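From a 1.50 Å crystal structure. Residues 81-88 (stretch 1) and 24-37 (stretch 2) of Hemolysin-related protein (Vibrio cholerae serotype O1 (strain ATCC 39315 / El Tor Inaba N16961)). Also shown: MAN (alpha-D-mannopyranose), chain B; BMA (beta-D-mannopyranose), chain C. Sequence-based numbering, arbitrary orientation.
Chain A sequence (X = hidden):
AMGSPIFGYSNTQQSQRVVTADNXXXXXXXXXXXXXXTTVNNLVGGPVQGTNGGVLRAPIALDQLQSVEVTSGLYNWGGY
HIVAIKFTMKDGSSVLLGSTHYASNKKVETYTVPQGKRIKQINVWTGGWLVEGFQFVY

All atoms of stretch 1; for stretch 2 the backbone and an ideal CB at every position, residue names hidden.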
ATOM      1  N   HIS A  81     -10.869   1.362  -4.100  1.00  1.89           N
ATOM      2  CA  HIS A  81      -9.480   1.617  -3.744  1.00  3.43           C
ATOM      3  C   HIS A  81      -9.027   0.586  -2.722  1.00  2.62           C
ATOM      4  O   HIS A  81      -9.819  -0.208  -2.213  1.00  3.91           O
ATOM      5  CB  HIS A  81      -9.275   3.016  -3.147  1.00  4.18           C
ATOM      6  CG  HIS A  81     -10.141   4.079  -3.743  1.00  3.68           C
ATOM      7  ND1 HIS A  81      -9.743   4.852  -4.813  1.00  4.93           N
ATOM      8  CD2 HIS A  81     -11.372   4.522  -3.398  1.00  4.06           C
ATOM      9  CE1 HIS A  81     -10.699   5.712  -5.111  1.00  5.06           C
ATOM     10  NE2 HIS A  81     -11.697   5.536  -4.265  1.00  4.17           N
ATOM     11  N   ILE A  82      -7.733   0.621  -2.418  1.00  2.87           N
ATOM     12  CA  ILE A  82      -7.205  -0.092  -1.263  1.00  2.78           C
ATOM     13  C   ILE A  82      -7.541   0.719  -0.023  1.00  2.76           C
ATOM     14  O   ILE A  82      -7.237   1.917   0.052  1.00  3.78           O
ATOM     15  CB  ILE A  82      -5.689  -0.311  -1.402  1.00  3.80           C
ATOM     16  CG1 ILE A  82      -5.406  -1.279  -2.559  1.00  3.67           C
ATOM     17  CG2 ILE A  82      -5.093  -0.820  -0.076  1.00  2.04           C
ATOM     18  CD1 ILE A  82      -3.927  -1.572  -2.806  1.00  6.69           C
ATOM     19  N   VAL A  83      -8.181   0.078   0.951  1.00  2.37           N
ATOM     20  CA  VAL A  83      -8.580   0.763   2.171  1.00  2.96           C
ATOM     21  C   VAL A  83      -7.764   0.334   3.385  1.00  1.26           C
ATOM     22  O   VAL A  83      -7.658   1.115   4.340  1.00  2.07           O
ATOM     23  CB  VAL A  83     -10.091   0.596   2.450  1.00  2.41           C
ATOM     24  CG1 VAL A  83     -10.900   1.283   1.352  1.00  2.09           C
ATOM     25  CG2 VAL A  83     -10.485  -0.874   2.577  1.00  3.81           C
ATOM     26  N   ALA A  84      -7.158  -0.854   3.372  1.00  3.09           N
ATOM     27  CA  ALA A  84      -6.353  -1.284   4.503  1.00  3.84           C
ATOM     28  C   ALA A  84      -5.281  -2.256   4.037  1.00  3.18           C
ATOM     29  O   ALA A  84      -5.489  -3.038   3.104  1.00  3.66           O
ATOM     30  CB  ALA A  84      -7.216  -1.940   5.587  1.00  5.60           C
ATOM     31  N   ILE A  85      -4.126  -2.192   4.698  1.00  3.43           N
ATOM     32  CA  ILE A  85      -3.059  -3.169   4.512  1.00  2.45           C
ATOM     33  C   ILE A  85      -2.568  -3.599   5.880  1.00  2.64           C
ATOM     34  O   ILE A  85      -2.170  -2.758   6.697  1.00  3.65           O
ATOM     35  CB  ILE A  85      -1.875  -2.623   3.693  1.00  1.86           C
ATOM     36  CG1 ILE A  85      -2.345  -2.017   2.373  1.00  3.34           C
ATOM     37  CG2 ILE A  85      -0.874  -3.750   3.419  1.00  3.66           C
ATOM     38  CD1 ILE A  85      -1.296  -1.166   1.706  1.00  3.90           C
ATOM     39  N   LYS A  86      -2.577  -4.904   6.121  1.00  3.88           N
ATOM     40  CA  LYS A  86      -1.960  -5.484   7.302  1.00  3.84           C
ATOM     41  C   LYS A  86      -0.607  -6.060   6.902  1.00  4.75           C
ATOM     42  O   LYS A  86      -0.536  -6.952   6.052  1.00  3.91           O
ATOM     43  CB  LYS A  86      -2.851  -6.564   7.911  1.00  4.98           C
ATOM     44  CG  LYS A  86      -2.257  -7.241   9.128  1.00  4.78           C
ATOM     45  CD  LYS A  86      -3.176  -8.329   9.650  1.00 11.76           C
ATOM     46  CE  LYS A  86      -2.466  -9.218  10.645  1.00 11.57           C
ATOM     47  NZ  LYS A  86      -3.317 -10.375  11.046  1.00 20.67           N
ATOM     48  N   PHE A  87       0.457  -5.537   7.503  1.00  5.39           N
ATOM     49  CA  PHE A  87       1.817  -6.003   7.264  1.00  6.04           C
ATOM     50  C   PHE A  87       2.229  -6.916   8.413  1.00  2.52           C
ATOM     51  O   PHE A  87       2.245  -6.485   9.569  1.00  5.60           O
ATOM     52  CB  PHE A  87       2.790  -4.828   7.159  1.00  4.94           C
ATOM     53  CG  PHE A  87       2.456  -3.835   6.074  1.00  4.66           C
ATOM     54  CD1 PHE A  87       1.607  -2.771   6.325  1.00  4.48           C
ATOM     55  CD2 PHE A  87       3.034  -3.937   4.819  1.00  5.38           C
ATOM     56  CE1 PHE A  87       1.320  -1.843   5.334  1.00  6.33           C
ATOM     57  CE2 PHE A  87       2.747  -3.013   3.822  1.00  5.78           C
ATOM     58  CZ  PHE A  87       1.896  -1.965   4.083  1.00  6.79           C
ATOM     59  N   THR A  88       2.560  -8.168   8.100  1.00  3.17           N
ATOM     60  CA  THR A  88       3.102  -9.106   9.076  1.00  2.63           C
ATOM     61  C   THR A  88       4.598  -9.254   8.831  1.00  5.00           C
ATOM     62  O   THR A  88       5.024  -9.515   7.700  1.00  4.78           O
ATOM     63  CB  THR A  88       2.406 -10.469   8.995  1.00  5.09           C
ATOM     64  OG1 THR A  88       1.010 -10.316   9.282  1.00  6.06           O
ATOM     65  CG2 THR A  88       2.998 -11.445  10.001  1.00  7.63           C
ATOM     66  N   UNK A  24      12.739   0.555   2.672  1.00  6.56           N
ATOM     67  CA  UNK A  24      11.604   1.145   3.375  1.00  4.19           C
ATOM     68  C   UNK A  24      10.431   1.386   2.435  1.00  4.24           C
ATOM     69  O   UNK A  24      10.612   1.792   1.282  1.00  7.33           O
ATOM     70  CB  UNK A  24      12.017   2.458   4.042  1.00  4.19           C
ATOM     71  N   UNK A  25       9.227   1.148   2.955  1.00  1.75           N
ATOM     72  CA  UNK A  25       7.973   1.498   2.300  1.00  3.06           C
ATOM     73  C   UNK A  25       7.249   2.503   3.185  1.00  2.91           C
ATOM     74  O   UNK A  25       6.998   2.226   4.365  1.00  4.85           O
ATOM     75  CB  UNK A  25       7.110   0.261   2.043  1.00  3.06           C
ATOM     76  N   UNK A  26       6.931   3.669   2.625  1.00  2.51           N
ATOM     77  CA  UNK A  26       6.244   4.734   3.343  1.00  2.85           C
ATOM     78  C   UNK A  26       4.801   4.829   2.868  1.00  5.11           C
ATOM     79  O   UNK A  26       4.517   4.674   1.676  1.00  2.93           O
ATOM     80  CB  UNK A  26       6.963   6.071   3.152  1.00  2.85           C
ATOM     81  N   UNK A  27       3.893   5.096   3.806  1.00  2.89           N
ATOM     82  CA  UNK A  27       2.477   5.212   3.498  1.00  2.89           C
ATOM     83  C   UNK A  27       1.873   6.384   4.252  1.00  3.74           C
ATOM     84  O   UNK A  27       2.224   6.637   5.409  1.00  4.71           O
ATOM     85  CB  UNK A  27       1.739   3.916   3.841  1.00  2.89           C
ATOM     86  N   UNK A  28       0.972   7.100   3.581  1.00  3.62           N
ATOM     87  CA  UNK A  28      -0.002   7.959   4.238  1.00  4.05           C
ATOM     88  C   UNK A  28      -1.336   7.230   4.252  1.00  2.62           C
ATOM     89  O   UNK A  28      -1.742   6.654   3.236  1.00  2.97           O
ATOM     90  CB  UNK A  28      -0.118   9.314   3.537  1.00  4.05           C
ATOM     91  N   UNK A  29      -2.010   7.236   5.400  1.00  3.01           N
ATOM     92  CA  UNK A  29      -3.255   6.500   5.524  1.00  1.62           C
ATOM     93  C   UNK A  29      -4.170   7.192   6.524  1.00  3.84           C
ATOM     94  O   UNK A  29      -3.724   7.934   7.406  1.00  3.47           O
ATOM     95  CB  UNK A  29      -2.990   5.054   5.947  1.00  1.62           C
ATOM     96  N   UNK A  30      -5.465   6.927   6.363  1.00  3.30           N
ATOM     97  CA  UNK A  30      -6.500   7.337   7.293  1.00  2.96           C
ATOM     98  C   UNK A  30      -7.544   6.241   7.376  1.00  3.92           C
ATOM     99  O   UNK A  30      -7.250   5.152   7.878  1.00  3.96           O
ATOM    100  CB  UNK A  30      -7.131   8.665   6.870  1.00  2.96           C
ATOM    101  N   UNK A  31      -8.760   6.506   6.887  1.00  1.87           N
ATOM    102  CA  UNK A  31      -9.753   5.455   6.690  1.00  3.16           C
ATOM    103  C   UNK A  31      -9.453   4.600   5.467  1.00  3.71           C
ATOM    104  O   UNK A  31     -10.118   3.578   5.263  1.00  4.29           O
ATOM    105  CB  UNK A  31     -11.148   6.070   6.559  1.00  3.16           C
ATOM    106  N   UNK A  32      -8.485   5.004   4.650  1.00  2.17           N
ATOM    107  CA  UNK A  32      -8.068   4.257   3.471  1.00  1.97           C
ATOM    108  C   UNK A  32      -6.562   4.438   3.322  1.00  2.14           C
ATOM    109  O   UNK A  32      -5.900   5.002   4.198  1.00  3.33           O
ATOM    110  CB  UNK A  32      -8.814   4.720   2.218  1.00  1.97           C
ATOM    111  N   UNK A  33      -6.014   3.953   2.212  1.00  3.19           N
ATOM    112  CA  UNK A  33      -4.603   4.144   1.892  1.00  2.36           C
ATOM    113  C   UNK A  33      -4.508   5.332   0.939  1.00  4.40           C
ATOM    114  O   UNK A  33      -4.985   5.272  -0.201  1.00  3.41           O
ATOM    115  CB  UNK A  33      -3.988   2.884   1.279  1.00  2.36           C
ATOM    116  N   UNK A  34      -3.887   6.420   1.403  1.00  2.83           N
ATOM    117  CA  UNK A  34      -3.825   7.656   0.632  1.00  3.37           C
ATOM    118  C   UNK A  34      -2.648   7.695  -0.338  1.00  3.09           C
ATOM    119  O   UNK A  34      -2.788   8.209  -1.453  1.00  3.42           O
ATOM    120  CB  UNK A  34      -3.744   8.852   1.582  1.00  3.37           C
ATOM    121  N   UNK A  35      -1.492   7.162   0.060  1.00  4.71           N
ATOM    122  CA  UNK A  35      -0.300   7.248  -0.773  1.00  2.21           C
ATOM    123  C   UNK A  35       0.730   6.223  -0.320  1.00  5.71           C
ATOM    124  O   UNK A  35       0.792   5.865   0.860  1.00  3.50           O
ATOM    125  CB  UNK A  35       0.292   8.658  -0.728  1.00  2.21           C
ATOM    126  N   UNK A  36       1.550   5.774  -1.275  1.00  3.79           N
ATOM    127  CA  UNK A  36       2.618   4.807  -1.039  1.00  4.00           C
ATOM    128  C   UNK A  36       3.889   5.288  -1.721  1.00  4.60           C
ATOM    129  O   UNK A  36       3.853   5.734  -2.874  1.00  4.63           O
ATOM    130  CB  UNK A  36       2.225   3.418  -1.545  1.00  4.00           C
ATOM    131  N   UNK A  37       5.017   5.151  -1.026  1.00  4.19           N
ATOM    132  CA  UNK A  37       6.311   5.436  -1.616  1.00  2.79           C
ATOM    133  C   UNK A  37       7.433   4.615  -1.011  1.00  6.33           C
ATOM    134  O   UNK A  37       7.191   3.715  -0.201  1.00  4.25           O
ATOM    135  CB  UNK A  37       6.630   6.925  -1.469  1.00  2.79           C
TER
HETATM  136  C1  MAN B   3      -9.843  10.195   6.591  1.00  3.06           C
HETATM  137  C2  MAN B   3      -8.755  11.235   6.803  1.00  2.81           C
HETATM  138  C3  MAN B   3      -8.300  11.759   5.451  1.00  4.16           C
HETATM  139  C4  MAN B   3      -7.932  10.596   4.493  1.00  3.16           C
HETATM  140  C5  MAN B   3      -9.075   9.548   4.432  1.00  2.34           C
HETATM  141  C6  MAN B   3      -8.718   8.285   3.637  1.00  2.25           C
HETATM  142  O2  MAN B   3      -7.604  10.663   7.413  1.00  5.33           O
HETATM  143  O3  MAN B   3      -7.204  12.661   5.590  1.00  4.15           O
HETATM  144  O4  MAN B   3      -7.717  11.103   3.190  1.00  2.09           O
HETATM  145  O5  MAN B   3      -9.421   9.145   5.767  1.00  4.71           O
HETATM  146  O6  MAN B   3      -7.543   7.707   4.205  1.00  2.42           O
HETATM  147  C1  BMA C   1     -14.971  12.189   5.790  1.00 10.62           C
HETATM  148  C2  BMA C   1     -14.672  13.082   4.591  1.00  7.83           C
HETATM  149  C3  BMA C   1     -13.939  12.254   3.507  1.00  8.36           C
HETATM  150  C4  BMA C   1     -12.788  11.416   4.078  1.00  7.29           C
HETATM  151  C5  BMA C   1     -13.232  10.658   5.343  1.00  4.48           C
HETATM  152  C6  BMA C   1     -12.095   9.978   6.051  1.00  6.06           C
HETATM  153  O1  BMA C   1     -15.515  12.987   6.814  1.00 11.69           O
HETATM  154  O2  BMA C   1     -13.822  14.161   4.963  1.00  9.50           O
HETATM  155  O3  BMA C   1     -13.404  13.070   2.487  1.00  7.33           O
HETATM  156  O4  BMA C   1     -12.329  10.497   3.071  1.00  5.58           O
HETATM  157  O5  BMA C   1     -13.806  11.599   6.274  1.00  7.38           O
HETATM  158  O6  BMA C   1     -10.991  10.871   6.066  1.00  4.97           O

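Stretch 2 is a hairpin: positions 24-29 and 33-37 are strands joined by a short turn, and the second crosses strand 81-88 at 88°, with 6.7 Å between axes. Such a crossing concentrates contact near 32 and 33, leaving the first strand to be reached by long side chains.

Position 24 has nothing of stretch 1 within 5.5 Å of its ideal CB, so stretch 1 sets no preference; it is L24.

At 25 the CA-to-CB bond points toward stretch 1, but the CA lies 10.9 Å from F87 CA. A long, flexible apolar chain would suit, as might an aromatic. The deposited M25 is extended, with all three chi angles t, and its SD comes 3.8 Å from F87 CE2. The sulfur lies 5.0 Å from the ring centroid and 66° off the ring normal, an oblique sulfur-aromatic contact.

Position 26 is out of reach and unconstrained by stretch 1; its backbone pairs with 37 through two 2.8 Å hydrogen bonds, N to O each way. It is Y26.

Position 27 points toward the gap between I85 and F87, both apolar, so leucine, isoleucine or methionine would all be reasonable. L27 places CD2 3.9 Å from I85 CD1 and 4.0 Å from F87 CZ, meeting the ring at its edge. Its chi2 of 91° lies between wells.

Position 28 points beyond reach of stretch 1, leaving many residues possible; it is R28. Position 29 points toward stretch 1 without touching it, and a small residue would be adequate: S29.

Position 30 has phi/psi of -143/-113, and an ideal CB would lie 2.1 Å from MAN O2, a clash. Glycine is strongly indicated, and G30 is found.

The CB of 31 points away from stretch 1, toward the side where the sugars lie, so an aromatic is attractive. F31 has MAN C1 over one ring face, and its N donates to MAN O5 at 2.9 Å.

At 32, the ideal CB is 3.9 Å from I82 O and 4.0 Å from V83 CA, favouring a small residue. A32 sets CB 4.1 Å from V83 CG1, while its CA makes a 3.3 Å CA-H...O contact with V83 O. Its N donates to MAN O6 at 2.9 Å.

Position 33 points toward stretch 1, where I82 and I85 offer apolar surface; a branched aliphatic fits well. Its backbone N donates to I82 O (3.2 Å, 161°), a bond available to any residue but proline. I33 brings CG1 to 3.6 Å from I82 CG2 and 4.0 Å from I85 CD1.

Position 34 points away, toward mannose hydroxyls, so an acceptor is plausible. D34 OD1 accepts from MAN O6 at 2.7 Å and OD2 from MAN O4 at 2.5 Å.

Position 35 is out of reach: A35. Position 36 points back toward I85, favouring a medium or large apolar chain; I36 CD1 lies 4.4 Å from I85 CD1. Position 37 is unconstrained by stretch 1: G37.

Stretch 2 24-37: LMYLRSGFAIDAIG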
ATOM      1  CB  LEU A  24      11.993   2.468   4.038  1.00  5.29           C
ATOM      2  CG  LEU A  24      13.067   2.388   5.123  1.00  6.62           C
ATOM      3  CD1 LEU A  24      13.449   3.786   5.596  1.00 11.86           C
ATOM      4  CD2 LEU A  24      12.605   1.539   6.292  1.00  9.19           C
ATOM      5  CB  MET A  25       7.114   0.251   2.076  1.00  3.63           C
ATOM      6  CG  MET A  25       5.789   0.497   1.398  1.00  4.47           C
ATOM      7  SD  MET A  25       4.854  -1.040   1.351  1.00  5.70           S
ATOM      8  CE  MET A  25       3.397  -0.524   0.447  1.00  8.24           C
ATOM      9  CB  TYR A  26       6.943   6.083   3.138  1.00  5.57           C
ATOM     10  CG  TYR A  26       8.197   6.275   3.959  1.00  5.13           C
ATOM     11  CD1 TYR A  26       9.439   5.890   3.470  1.00  5.54           C
ATOM     12  CD2 TYR A  26       8.142   6.859   5.220  1.00  6.67           C
ATOM     13  CE1 TYR A  26      10.592   6.072   4.222  1.00  8.69           C
ATOM     14  CE2 TYR A  26       9.287   7.040   5.977  1.00  9.51           C
ATOM     15  CZ  TYR A  26      10.507   6.645   5.473  1.00  7.28           C
ATOM     16  OH  TYR A  26      11.654   6.830   6.219  1.00  9.51           O
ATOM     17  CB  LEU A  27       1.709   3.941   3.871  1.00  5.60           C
ATOM     18  CG  LEU A  27       2.136   2.638   3.196  1.00  2.82           C
ATOM     19  CD1 LEU A  27       3.188   1.908   4.026  1.00  3.90           C
ATOM     20  CD2 LEU A  27       0.917   1.762   2.952  1.00  5.01           C
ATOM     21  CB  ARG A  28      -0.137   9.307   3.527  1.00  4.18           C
ATOM     22  CG  ARG A  28       0.937  10.313   3.911  1.00  3.48           C
ATOM     23  CD  ARG A  28       0.604  11.726   3.427  1.00  8.31           C
ATOM     24  NE  ARG A  28       1.018  11.965   2.041  1.00  9.88           N
ATOM     25  CZ  ARG A  28       0.209  11.963   0.980  1.00  9.38           C
ATOM     26  NH1 ARG A  28      -1.093  11.726   1.101  1.00  6.40           N
ATOM     27  NH2 ARG A  28       0.711  12.202  -0.223  1.00  8.72           N
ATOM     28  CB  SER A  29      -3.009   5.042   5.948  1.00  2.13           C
ATOM     29  OG  SER A  29      -2.478   4.960   7.265  1.00  3.05           O
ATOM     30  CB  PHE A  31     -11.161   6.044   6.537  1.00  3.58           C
ATOM     31  CG  PHE A  31     -11.713   6.690   7.787  1.00  4.45           C
ATOM     32  CD1 PHE A  31     -10.958   6.791   8.944  1.00  3.77           C
ATOM     33  CD2 PHE A  31     -13.001   7.201   7.790  1.00  5.07           C
ATOM     34  CE1 PHE A  31     -11.474   7.388  10.080  1.00  5.21           C
ATOM     35  CE2 PHE A  31     -13.526   7.797   8.924  1.00  5.00           C
ATOM     36  CZ  PHE A  31     -12.758   7.891  10.070  1.00  5.68           C
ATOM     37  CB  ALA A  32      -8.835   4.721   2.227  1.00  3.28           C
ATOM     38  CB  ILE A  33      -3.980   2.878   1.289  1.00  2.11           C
ATOM     39  CG1 ILE A  33      -4.069   1.699   2.274  1.00  2.59           C
ATOM     40  CG2 ILE A  33      -2.529   3.140   0.878  1.00  2.89           C
ATOM     41  CD1 ILE A  33      -3.443   1.941   3.650  1.00  3.41           C
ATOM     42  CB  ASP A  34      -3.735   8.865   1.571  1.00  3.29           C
ATOM     43  CG  ASP A  34      -4.975   9.033   2.427  1.00  3.16           C
ATOM     44  OD1 ASP A  34      -5.069   8.367   3.480  1.00  3.44           O
ATOM     45  OD2 ASP A  34      -5.856   9.835   2.045  1.00  4.54           O
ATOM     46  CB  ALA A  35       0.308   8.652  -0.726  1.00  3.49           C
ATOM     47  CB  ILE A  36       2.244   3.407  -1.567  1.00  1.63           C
ATOM     48  CG1 ILE A  36       1.146   2.791  -0.702  1.00  2.69           C
ATOM     49  CG2 ILE A  36       3.474   2.489  -1.619  1.00  4.19           C
ATOM     50  CD1 ILE A  36       0.579   1.492  -1.249  1.00  4.60           C
TER
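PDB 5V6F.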